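Local coordinates for Lysine/ornithine decarboxylase (Selenomonas ruminantium, PDB 5GJO), which decarboxylates both L-lysine and L-ornithine, yielding cadaverine and putrescine, with pyridoxal 5'-phosphate as its cofactor, at residues M2-L7 and C262-N267; A26-V31 and P57-L62; E32-F37 and G258-G263; G219-P224 and A235-I240. The protein carries 2 engineered substitutions. All coordinates share one frame; numbering follows the deposited sequence.

The four contacts run from the junction of the two domains into the cofactor-binding barrel. Interactions 1, 2 and 3 lie close together, their centres 10 to 12 Å apart. Helix 28-41 supplies one side of both interactions 2 and 3, and helix 259-263 takes part in 1 and 3. Interaction 4 lies about 11 Å from interaction 3, centre to centre, but about 21 Å from interaction 2, which it does not touch. Along the chain interactions 2 and 4 are nested inside 1, 3 ends on the same stretch as 1, 2 and 3 cross, and 4 is nested inside 3. Interactions 3 and 4 both reach the cofactor phosphate, so the same barrel elements that pack together also line the binding site.

Interaction 1 of 4, residues M2-L7 and C262-N267. With SO4 (sulfate ion), chain E.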
# COMPACT_ATOMS: atom_id res chain seq x y z
N MET A 2 -14.14 -28.91 3.22
CA MET A 2 -14.00 -28.10 1.97
C MET A 2 -12.51 -28.07 1.44
O MET A 2 -11.55 -28.00 2.23
CB MET A 2 -14.51 -26.65 2.16
CG MET A 2 -15.99 -26.39 2.03
SD MET A 2 -16.25 -24.57 1.91
CE MET A 2 -15.56 -23.93 3.48
N LYS A 3 -12.35 -28.14 0.12
CA LYS A 3 -11.02 -28.04 -0.54
C LYS A 3 -10.71 -26.58 -0.92
O LYS A 3 -11.51 -25.96 -1.58
CB LYS A 3 -11.04 -28.89 -1.82
CG LYS A 3 -9.67 -29.17 -2.42
CD LYS A 3 -9.04 -30.50 -1.96
CE LYS A 3 -9.47 -31.65 -2.87
NZ LYS A 3 -8.70 -32.90 -2.61
N ASN A 4 -9.52 -26.06 -0.58
CA ASN A 4 -9.14 -24.74 -1.00
C ASN A 4 -8.90 -24.70 -2.51
O ASN A 4 -8.55 -25.73 -3.07
CB ASN A 4 -7.88 -24.30 -0.27
CG ASN A 4 -8.06 -24.23 1.22
OD1 ASN A 4 -9.12 -23.95 1.71
ND2 ASN A 4 -7.01 -24.61 1.93
N PHE A 5 -9.09 -23.57 -3.20
CA PHE A 5 -8.81 -23.55 -4.63
C PHE A 5 -7.28 -23.53 -4.79
O PHE A 5 -6.54 -22.74 -4.13
CB PHE A 5 -9.42 -22.28 -5.24
CG PHE A 5 -9.05 -22.05 -6.66
CD1 PHE A 5 -9.38 -22.98 -7.60
CD2 PHE A 5 -8.29 -20.91 -7.06
CE1 PHE A 5 -9.03 -22.79 -8.94
CE2 PHE A 5 -7.96 -20.72 -8.38
CZ PHE A 5 -8.33 -21.64 -9.32
N ARG A 6 -6.78 -24.41 -5.64
CA ARG A 6 -5.36 -24.48 -5.89
C ARG A 6 -5.14 -24.88 -7.32
O ARG A 6 -5.57 -25.99 -7.74
CB ARG A 6 -4.75 -25.57 -5.01
CG ARG A 6 -3.26 -25.72 -5.30
CD ARG A 6 -2.49 -26.51 -4.21
NE ARG A 6 -1.10 -26.73 -4.67
CZ ARG A 6 -0.11 -27.19 -3.90
NH1 ARG A 6 -0.34 -27.48 -2.65
NH2 ARG A 6 1.12 -27.37 -4.43
N LEU A 7 -4.36 -24.11 -8.02
CA LEU A 7 -3.97 -24.47 -9.34
C LEU A 7 -2.97 -25.62 -9.32
O LEU A 7 -2.09 -25.65 -8.51
CB LEU A 7 -3.32 -23.27 -10.05
CG LEU A 7 -4.26 -22.08 -10.33
CD1 LEU A 7 -3.46 -20.89 -10.70
CD2 LEU A 7 -5.37 -22.37 -11.33
N CYS A 262 -13.63 -14.94 -0.02
CA CYS A 262 -12.76 -15.18 -1.18
C CYS A 262 -11.37 -15.64 -0.81
O CYS A 262 -10.58 -15.88 -1.71
CB CYS A 262 -12.67 -13.94 -2.06
SG CYS A 262 -14.24 -13.14 -2.39
N GLY A 263 -11.01 -15.67 0.49
CA GLY A 263 -9.64 -15.91 0.85
C GLY A 263 -9.09 -17.17 0.24
O GLY A 263 -7.97 -17.18 -0.33
N THR A 264 -9.89 -18.21 0.32
CA THR A 264 -9.48 -19.53 -0.16
C THR A 264 -9.89 -19.77 -1.66
O THR A 264 -9.83 -20.88 -2.15
CB THR A 264 -10.16 -20.64 0.61
OG1 THR A 264 -11.54 -20.36 0.73
CG2 THR A 264 -9.51 -20.70 2.02
N ALA A 265 -10.27 -18.72 -2.38
CA ALA A 265 -10.72 -18.82 -3.74
C ALA A 265 -9.78 -18.22 -4.78
O ALA A 265 -10.15 -18.12 -5.94
CB ALA A 265 -12.08 -18.20 -3.88
N VAL A 266 -8.61 -17.70 -4.39
CA VAL A 266 -7.73 -16.94 -5.25
C VAL A 266 -6.28 -17.43 -5.07
O VAL A 266 -5.86 -17.71 -3.91
CB VAL A 266 -7.85 -15.44 -4.97
CG1 VAL A 266 -6.97 -14.65 -5.93
CG2 VAL A 266 -9.28 -14.97 -5.02
N ASN A 267 -5.54 -17.57 -6.16
CA ASN A 267 -4.13 -17.92 -6.15
C ASN A 267 -3.37 -16.81 -6.89
O ASN A 267 -3.91 -16.21 -7.77
CB ASN A 267 -3.82 -19.23 -6.87
CG ASN A 267 -4.33 -20.48 -6.17
OD1 ASN A 267 -4.13 -21.58 -6.65
ND2 ASN A 267 -5.00 -20.31 -5.05
S SO4 E . 3.56 -28.11 -1.23
O1 SO4 E . 2.14 -28.56 -1.06
O2 SO4 E . 4.01 -27.47 0.03
O3 SO4 E . 4.30 -29.34 -1.59
O4 SO4 E . 3.86 -27.17 -2.35
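N267 holds its CG anti to the carbonyl carbon (chi1 -69°), within 3.8 Å of F5 O, while F5 has CG anti to its backbone N (chi1 172°) and turned toward A265. The contact lies where helix 259-263, at the end of the barrel of this fold type III enzyme, passes into strand 266-276 of the neighbouring mixed sheet, and it ties the N-terminal segment to that passage. The carboxamide of N267 bonds the backbone in both senses, much as a strand's peptide group would: OD1 accepts from L7 N at 2.9 Å, nearly along the C=O axis, and ND2 donates to F5 O at 3.0 Å from above that carbonyl's plane. ND2 also donates to V266 O, so three bonds hold the amide against rotation. An alanine at N267 would probably leave L7 N and F5 O without these mates and let residues 5-7 shift from the strand. Nearer the helix, F5 N bonds to T264 O at 3.0 Å, and F5 CD2 comes to 3.5 Å from A265 O. F372 meets the F5 ring from elsewhere in the chain. T264 CG2 rests 3.3 Å from N4 OD1, its OG1 having N34 as partner. The R6 side chain is extended from CG to NE, and its NH1 bonds O1 of a sulfate, probably from the crystallisation liquor, at 3.1 Å in the guanidinium plane.

Interaction 2 of 4, residues A26-V31 and P57-L62; sequences ASLDKV and PEILSL
Apolar packing carries this contact, with L28 and V31 of helix 28-41 set against I59 and L62 of helix 57-65. L28 CD2 lies 3.8 Å from I59 CG1, the two side chains crossing obliquely, and the same methyl borders the backbone oxygen of E58. V31 meets I59 at about a right angle through two pairs of branches: CG1 is 4.2 Å from I59 CG2, and CG2 approaches I59 CD1. L62 has CG anti to its backbone N (chi1 164°), directed across the interface, and its CD2 comes to 3.9 Å from V31 CB. That methyl also sits 3.2 Å from L28 O, a tight approach to the first turn of the opposing helix. A26 CB adds a looser touch on I59 CD1 at 4.3 Å, and C262 covers V31 and I59 from helix 259-263.

The polar bonds stay on one side of the interface and fix the start of helix 28-41. S27 is its N-cap, OG accepting from K30 N at 3.0 Å. Outside the two segments, the carboxylate of E373 bonds S27 OG and the backbone N atoms of L28 and D29.

Helix 57-65 links parallel strands 45-50 and 69-72 as a beta-alpha-beta crossover, and its packing against helix 28-41 belongs to the outer helical layer of a TIM-type barrel.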
# COMPACT_ATOMS: atom_id res chain seq x y z
N ALA A 26 -8.89 -16.15 -9.71
CA ALA A 26 -10.03 -16.31 -8.85
C ALA A 26 -11.02 -17.33 -9.33
O ALA A 26 -11.48 -17.27 -10.52
CB ALA A 26 -10.77 -15.00 -8.71
N SER A 27 -11.44 -18.22 -8.41
CA SER A 27 -12.45 -19.23 -8.75
C SER A 27 -13.83 -18.82 -8.22
O SER A 27 -14.07 -18.74 -7.03
CB SER A 27 -12.07 -20.59 -8.21
OG SER A 27 -13.20 -21.50 -8.19
N LEU A 28 -14.71 -18.48 -9.15
CA LEU A 28 -16.09 -18.11 -8.78
C LEU A 28 -16.77 -19.28 -8.13
O LEU A 28 -17.59 -19.12 -7.21
CB LEU A 28 -16.85 -17.67 -10.03
CG LEU A 28 -16.39 -16.38 -10.65
CD1 LEU A 28 -17.22 -16.04 -11.89
CD2 LEU A 28 -16.30 -15.15 -9.72
N ASP A 29 -16.52 -20.50 -8.63
CA ASP A 29 -17.15 -21.68 -8.04
C ASP A 29 -16.74 -21.84 -6.56
O ASP A 29 -17.57 -22.22 -5.73
CB ASP A 29 -16.85 -22.96 -8.76
CG ASP A 29 -17.58 -23.10 -10.12
OD1 ASP A 29 -18.29 -22.16 -10.56
OD2 ASP A 29 -17.29 -24.16 -10.75
N LYS A 30 -15.49 -21.47 -6.23
CA LYS A 30 -15.06 -21.62 -4.83
C LYS A 30 -15.70 -20.48 -4.01
O LYS A 30 -16.11 -20.76 -2.84
CB LYS A 30 -13.53 -21.53 -4.65
CG LYS A 30 -13.04 -21.69 -3.21
CD LYS A 30 -13.42 -23.00 -2.50
CE LYS A 30 -12.93 -22.90 -1.08
NZ LYS A 30 -13.61 -23.85 -0.22
N VAL A 31 -15.84 -19.28 -4.58
CA VAL A 31 -16.59 -18.21 -3.85
C VAL A 31 -18.01 -18.68 -3.55
O VAL A 31 -18.54 -18.58 -2.44
CB VAL A 31 -16.58 -16.87 -4.57
CG1 VAL A 31 -17.47 -15.87 -3.86
CG2 VAL A 31 -15.12 -16.35 -4.65
N PRO A 57 -15.04 -7.41 -9.65
CA PRO A 57 -16.44 -7.20 -10.11
C PRO A 57 -17.19 -8.49 -10.38
O PRO A 57 -18.37 -8.59 -10.06
CB PRO A 57 -16.28 -6.37 -11.40
CG PRO A 57 -14.95 -5.79 -11.33
CD PRO A 57 -14.08 -6.54 -10.34
N GLU A 58 -16.53 -9.49 -10.99
CA GLU A 58 -17.24 -10.72 -11.23
C GLU A 58 -17.63 -11.45 -9.96
O GLU A 58 -18.63 -12.20 -9.92
CB GLU A 58 -16.44 -11.69 -12.10
CG GLU A 58 -16.17 -11.14 -13.52
CD GLU A 58 -15.01 -10.16 -13.62
OE1 GLU A 58 -14.36 -9.72 -12.64
OE2 GLU A 58 -14.69 -9.76 -14.76
N ILE A 59 -16.84 -11.25 -8.91
CA ILE A 59 -17.17 -11.82 -7.58
C ILE A 59 -18.41 -11.17 -7.01
O ILE A 59 -19.33 -11.87 -6.52
CB ILE A 59 -15.95 -11.77 -6.63
CG1 ILE A 59 -14.84 -12.71 -7.16
CG2 ILE A 59 -16.40 -12.07 -5.18
CD1 ILE A 59 -13.63 -12.79 -6.29
N LEU A 60 -18.45 -9.84 -7.13
CA LEU A 60 -19.58 -9.07 -6.63
C LEU A 60 -20.86 -9.45 -7.38
O LEU A 60 -21.90 -9.65 -6.76
CB LEU A 60 -19.35 -7.58 -6.72
CG LEU A 60 -18.08 -7.12 -5.99
CD1 LEU A 60 -17.86 -5.64 -6.25
CD2 LEU A 60 -18.14 -7.41 -4.46
N SER A 61 -20.76 -9.61 -8.70
CA SER A 61 -21.94 -10.00 -9.45
C SER A 61 -22.39 -11.38 -9.11
O SER A 61 -23.62 -11.65 -9.06
CB SER A 61 -21.66 -9.82 -10.99
OG SER A 61 -21.34 -8.49 -11.31
N LEU A 62 -21.45 -12.33 -8.96
CA LEU A 62 -21.79 -13.63 -8.52
C LEU A 62 -22.61 -13.60 -7.19
O LEU A 62 -23.72 -14.23 -7.03
CB LEU A 62 -20.52 -14.51 -8.40
CG LEU A 62 -20.73 -15.78 -7.57
CD1 LEU A 62 -21.55 -16.74 -8.46
CD2 LEU A 62 -19.44 -16.47 -7.14

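Interaction 3 of 4, residues E32-F37 and G258-G263. With PLP (pyridoxal-5'-phosphate), chain H.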
# COMPACT_ATOMS: atom_id res chain seq x y z
N GLU A 32 -18.65 -19.28 -4.56
CA GLU A 32 -19.99 -19.79 -4.35
C GLU A 32 -20.07 -20.87 -3.31
O GLU A 32 -21.01 -20.84 -2.47
CB GLU A 32 -20.58 -20.22 -5.74
CG GLU A 32 -21.95 -20.86 -5.64
CD GLU A 32 -22.66 -21.02 -7.04
OE1 GLU A 32 -22.07 -20.73 -8.06
OE2 GLU A 32 -23.75 -21.58 -7.10
N GLU A 33 -19.12 -21.84 -3.33
CA GLU A 33 -19.06 -22.85 -2.35
C GLU A 33 -18.92 -22.27 -0.93
O GLU A 33 -19.56 -22.77 0.06
CB GLU A 33 -17.92 -23.81 -2.63
CG GLU A 33 -17.69 -24.89 -1.62
CD GLU A 33 -16.46 -25.74 -2.03
OE1 GLU A 33 -16.65 -26.51 -2.98
OE2 GLU A 33 -15.35 -25.64 -1.42
N ASN A 34 -18.05 -21.25 -0.81
CA ASN A 34 -17.92 -20.58 0.49
C ASN A 34 -19.23 -19.89 0.95
O ASN A 34 -19.58 -19.95 2.16
CB ASN A 34 -16.78 -19.54 0.45
CG ASN A 34 -15.42 -20.19 0.36
OD1 ASN A 34 -15.24 -21.36 0.72
ND2 ASN A 34 -14.40 -19.36 0.03
N TYR A 35 -19.95 -19.25 0.05
CA TYR A 35 -21.20 -18.62 0.39
C TYR A 35 -22.17 -19.70 0.84
O TYR A 35 -22.84 -19.58 1.86
CB TYR A 35 -21.75 -17.85 -0.84
CG TYR A 35 -22.97 -17.06 -0.53
CD1 TYR A 35 -22.88 -15.76 -0.00
CD2 TYR A 35 -24.22 -17.63 -0.67
CE1 TYR A 35 -24.01 -15.03 0.27
CE2 TYR A 35 -25.37 -16.91 -0.39
CZ TYR A 35 -25.28 -15.62 0.09
OH TYR A 35 -26.39 -14.84 0.39
N GLN A 36 -22.29 -20.76 0.08
CA GLN A 36 -23.24 -21.82 0.46
C GLN A 36 -22.90 -22.52 1.75
O GLN A 36 -23.81 -22.88 2.48
CB GLN A 36 -23.42 -22.85 -0.66
CG GLN A 36 -24.10 -22.22 -1.89
CD GLN A 36 -25.46 -21.45 -1.66
OE1 GLN A 36 -26.21 -21.64 -0.66
NE2 GLN A 36 -25.77 -20.56 -2.60
N PHE A 37 -21.63 -22.75 2.03
CA PHE A 37 -21.22 -23.33 3.28
C PHE A 37 -21.69 -22.43 4.45
O PHE A 37 -22.14 -22.94 5.46
CB PHE A 37 -19.71 -23.45 3.29
CG PHE A 37 -19.10 -24.05 4.52
CD1 PHE A 37 -18.76 -23.26 5.58
CD2 PHE A 37 -18.76 -25.41 4.56
CE1 PHE A 37 -18.13 -23.79 6.70
CE2 PHE A 37 -18.09 -25.94 5.66
CZ PHE A 37 -17.78 -25.12 6.73
N GLY A 258 -15.87 -10.71 5.40
CA GLY A 258 -15.01 -10.25 4.33
C GLY A 258 -14.00 -11.37 3.97
O GLY A 258 -14.17 -12.05 2.96
N ARG A 259 -12.97 -11.54 4.81
CA ARG A 259 -11.83 -12.44 4.53
C ARG A 259 -12.24 -13.81 4.05
O ARG A 259 -11.65 -14.38 3.11
CB ARG A 259 -10.97 -12.59 5.80
CG ARG A 259 -9.60 -13.19 5.52
CD ARG A 259 -8.93 -13.46 6.86
NE ARG A 259 -8.63 -12.25 7.61
CZ ARG A 259 -7.63 -11.43 7.40
NH1 ARG A 259 -6.72 -11.65 6.46
NH2 ARG A 259 -7.48 -10.37 8.21
N TYR A 260 -13.23 -14.36 4.71
CA TYR A 260 -13.62 -15.74 4.51
C TYR A 260 -14.14 -15.99 3.08
O TYR A 260 -13.93 -17.03 2.53
CB TYR A 260 -14.64 -16.18 5.58
CG TYR A 260 -15.46 -17.38 5.18
CD1 TYR A 260 -15.01 -18.66 5.38
CD2 TYR A 260 -16.65 -17.21 4.52
CE1 TYR A 260 -15.76 -19.75 4.97
CE2 TYR A 260 -17.40 -18.30 4.09
CZ TYR A 260 -16.95 -19.57 4.32
OH TYR A 260 -17.69 -20.62 3.89
N MET A 261 -14.90 -15.04 2.53
CA MET A 261 -15.67 -15.33 1.33
C MET A 261 -14.75 -15.66 0.15
O MET A 261 -15.06 -16.61 -0.57
CB MET A 261 -16.60 -14.16 0.99
CG MET A 261 -17.75 -14.52 0.06
SD MET A 261 -18.83 -15.76 0.80
CE MET A 261 -19.62 -14.86 2.13
N CYS A 262 -13.63 -14.94 -0.02
CA CYS A 262 -12.76 -15.18 -1.18
C CYS A 262 -11.37 -15.64 -0.81
O CYS A 262 -10.58 -15.88 -1.71
CB CYS A 262 -12.67 -13.94 -2.06
SG CYS A 262 -14.24 -13.14 -2.39
N GLY A 263 -11.01 -15.67 0.49
CA GLY A 263 -9.64 -15.91 0.85
C GLY A 263 -9.09 -17.17 0.24
O GLY A 263 -7.97 -17.18 -0.33
N1 PLP H . -17.48 -5.63 8.30
C2 PLP H . -16.84 -4.59 8.89
C2A PLP H . -17.63 -3.41 9.40
C3 PLP H . -15.36 -4.60 9.01
O3 PLP H . -14.69 -3.56 9.59
C4 PLP H . -14.64 -5.77 8.48
C4A PLP H . -13.16 -5.87 8.56
O4A PLP H . -12.49 -4.86 8.66
C5 PLP H . -15.45 -6.85 7.87
C6 PLP H . -16.84 -6.71 7.82
C5A PLP H . -14.79 -8.08 7.31
O4P PLP H . -13.93 -8.65 8.29
P PLP H . -13.27 -10.10 8.06
O1P PLP H . -14.45 -11.03 7.98
O2P PLP H . -12.40 -10.30 9.28
O3P PLP H . -12.51 -9.95 6.76
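N34 ND2 is gripped by two acceptors: M261 O at 2.9 Å across the contact, and T264 OG1 as the second. M261 O lies in the amide plane of N34, although the donor stands well above the carbonyl plane of M261. The backbone of N34 is held as well, since Y260 OH donates to N34 O at 2.6 Å, with that oxygen at the ring edge, near its plane. The Y260 hydroxyl also lies 3.3 Å from F37 CD1, and the two aromatic side chains cross at about a right angle. A phenylalanine at Y260 would probably leave N34 O without this donor and open a small gap beside the F37 ring. On the other flank M261 bends at chi2 (62°), bringing SD to 3.7 Å from Y35 CA. The sulfur sits 5.4 Å from the centroid of the Y35 ring, 81° off its normal, a Met-aromatic contact at the edge.

The short helix axes run 144° apart and 8.5 Å from each other at closest approach. At the start of helix 259-263, G258 N bonds PLP O1P and R259 N bonds PLP O3P at 2.6 Å; a side chain at G258 would collide with PLP C5A. The R259 guanidinium is held by D300 and S183. A helix packed behind its phosphate-binding start is thus part of the cofactor site of this fold type III barrel.

Interaction 4 of 4, residues G219-P224 and A235-I240; sequences GGFPVP and AMMEAI. With PLP (pyridoxal-5'-phosphate), chain H.
F221 and P222 carry the contact with helix 233-247, following two glycines that belong to the cofactor pocket. G219 comes first, its CA 3.6 Å from PLP O1P; a side chain at this position would collide with that same oxygen. G220 then gives its backbone N to PLP O1P at 2.9 Å in a nearly straight bond. Its positive phi (97°) suits glycine, because any CB would be jammed against the preceding carbonyl oxygen.

F221 turns from the phosphate to the helix, with CG anti to its carbonyl carbon (chi1 -51°). Three side chains meet its ring obliquely: I240 CD1 lies 3.9 Å from CE1 of F221, while M237 CE and M236 SD each approach F221 CD1 at 4.3 Å. Y260 of helix 259-263 touches both F221 and M237. P222 follows, and its CD meets M236 SD tip to tip at 3.8 Å. M236 reaches it with an extended chain up to SD and bends only at the last torsion, where CE also comes near P222 CD. Beyond the proline the chain leaves the helix, V223 packing on R259 and P224 on T264.

The arrangement is that of a glycine-rich phosphate-binding loop, following barrel strand 214-216 and backed by the next barrel helix, in a TIM-barrel domain of fold type III.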
# COMPACT_ATOMS: atom_id res chain seq x y z
N GLY A 219 -17.86 -9.70 11.02
CA GLY A 219 -17.16 -10.76 10.31
C GLY A 219 -16.21 -11.48 11.22
O GLY A 219 -16.52 -11.73 12.40
N GLY A 220 -14.98 -11.67 10.72
CA GLY A 220 -13.87 -12.23 11.47
C GLY A 220 -13.62 -13.71 11.30
O GLY A 220 -12.67 -14.23 11.84
N PHE A 221 -14.48 -14.36 10.53
CA PHE A 221 -14.28 -15.76 10.26
C PHE A 221 -12.85 -15.92 9.61
O PHE A 221 -12.53 -15.18 8.70
CB PHE A 221 -15.37 -16.27 9.33
CG PHE A 221 -16.76 -15.94 9.80
CD1 PHE A 221 -17.31 -16.63 10.79
CD2 PHE A 221 -17.40 -14.83 9.30
CE1 PHE A 221 -18.60 -16.31 11.25
CE2 PHE A 221 -18.65 -14.46 9.77
CZ PHE A 221 -19.24 -15.22 10.71
N PRO A 222 -12.05 -16.90 10.05
CA PRO A 222 -10.66 -16.96 9.65
C PRO A 222 -10.41 -17.75 8.41
O PRO A 222 -11.24 -18.50 7.94
CB PRO A 222 -10.00 -17.56 10.89
CG PRO A 222 -11.01 -18.55 11.34
CD PRO A 222 -12.27 -17.68 11.27
N VAL A 223 -9.26 -17.53 7.86
CA VAL A 223 -8.78 -18.27 6.64
C VAL A 223 -7.36 -18.84 6.95
O VAL A 223 -6.60 -18.24 7.75
CB VAL A 223 -8.71 -17.17 5.56
CG1 VAL A 223 -7.72 -17.41 4.41
CG2 VAL A 223 -10.12 -16.79 5.09
N PRO A 224 -6.98 -19.94 6.29
CA PRO A 224 -5.69 -20.57 6.47
C PRO A 224 -4.55 -19.64 5.96
O PRO A 224 -4.68 -18.94 4.95
CB PRO A 224 -5.72 -21.83 5.58
CG PRO A 224 -7.00 -21.86 4.97
CD PRO A 224 -7.85 -20.70 5.37
N ALA A 235 -17.68 -26.06 12.83
CA ALA A 235 -18.03 -26.06 14.26
C ALA A 235 -18.14 -24.64 14.76
O ALA A 235 -19.10 -24.32 15.54
CB ALA A 235 -17.06 -26.80 15.12
N MET A 236 -17.21 -23.78 14.35
CA MET A 236 -17.35 -22.34 14.68
C MET A 236 -18.69 -21.77 14.25
O MET A 236 -19.44 -21.14 15.08
CB MET A 236 -16.22 -21.50 14.10
CG MET A 236 -16.40 -20.00 14.30
SD MET A 236 -15.01 -19.09 13.54
CE MET A 236 -13.86 -18.87 14.90
N MET A 237 -19.04 -21.95 12.97
CA MET A 237 -20.22 -21.37 12.50
C MET A 237 -21.49 -22.00 13.18
O MET A 237 -22.43 -21.24 13.54
CB MET A 237 -20.34 -21.53 10.99
CG MET A 237 -19.29 -20.65 10.29
SD MET A 237 -19.54 -20.68 8.52
CE MET A 237 -17.92 -19.96 8.11
N GLU A 238 -21.49 -23.30 13.39
CA GLU A 238 -22.63 -23.95 14.00
C GLU A 238 -22.85 -23.44 15.43
O GLU A 238 -23.96 -23.28 15.85
CB GLU A 238 -22.47 -25.47 14.02
CG GLU A 238 -22.43 -26.13 12.66
CD GLU A 238 -23.80 -26.47 12.11
OE1 GLU A 238 -24.79 -26.32 12.85
OE2 GLU A 238 -23.89 -26.88 10.94
N ALA A 239 -21.76 -23.23 16.16
CA ALA A 239 -21.81 -22.73 17.57
C ALA A 239 -22.32 -21.31 17.59
O ALA A 239 -23.16 -20.97 18.46
CB ALA A 239 -20.45 -22.81 18.21
N ILE A 240 -21.92 -20.49 16.65
CA ILE A 240 -22.50 -19.13 16.53
C ILE A 240 -24.00 -19.24 16.24
O ILE A 240 -24.87 -18.55 16.87
CB ILE A 240 -21.73 -18.31 15.54
CG1 ILE A 240 -20.30 -18.06 15.98
CG2 ILE A 240 -22.36 -16.97 15.27
CD1 ILE A 240 -19.37 -17.59 14.88
N1 PLP H . -17.48 -5.63 8.30
C2 PLP H . -16.84 -4.59 8.89
C2A PLP H . -17.63 -3.41 9.40
C3 PLP H . -15.36 -4.60 9.01
O3 PLP H . -14.69 -3.56 9.59
C4 PLP H . -14.64 -5.77 8.48
C4A PLP H . -13.16 -5.87 8.56
O4A PLP H . -12.49 -4.86 8.66
C5 PLP H . -15.45 -6.85 7.87
C6 PLP H . -16.84 -6.71 7.82
C5A PLP H . -14.79 -8.08 7.31
O4P PLP H . -13.93 -8.65 8.29
P PLP H . -13.27 -10.10 8.06
O1P PLP H . -14.45 -11.03 7.98
O2P PLP H . -12.40 -10.30 9.28
O3P PLP H . -12.51 -9.95 6.76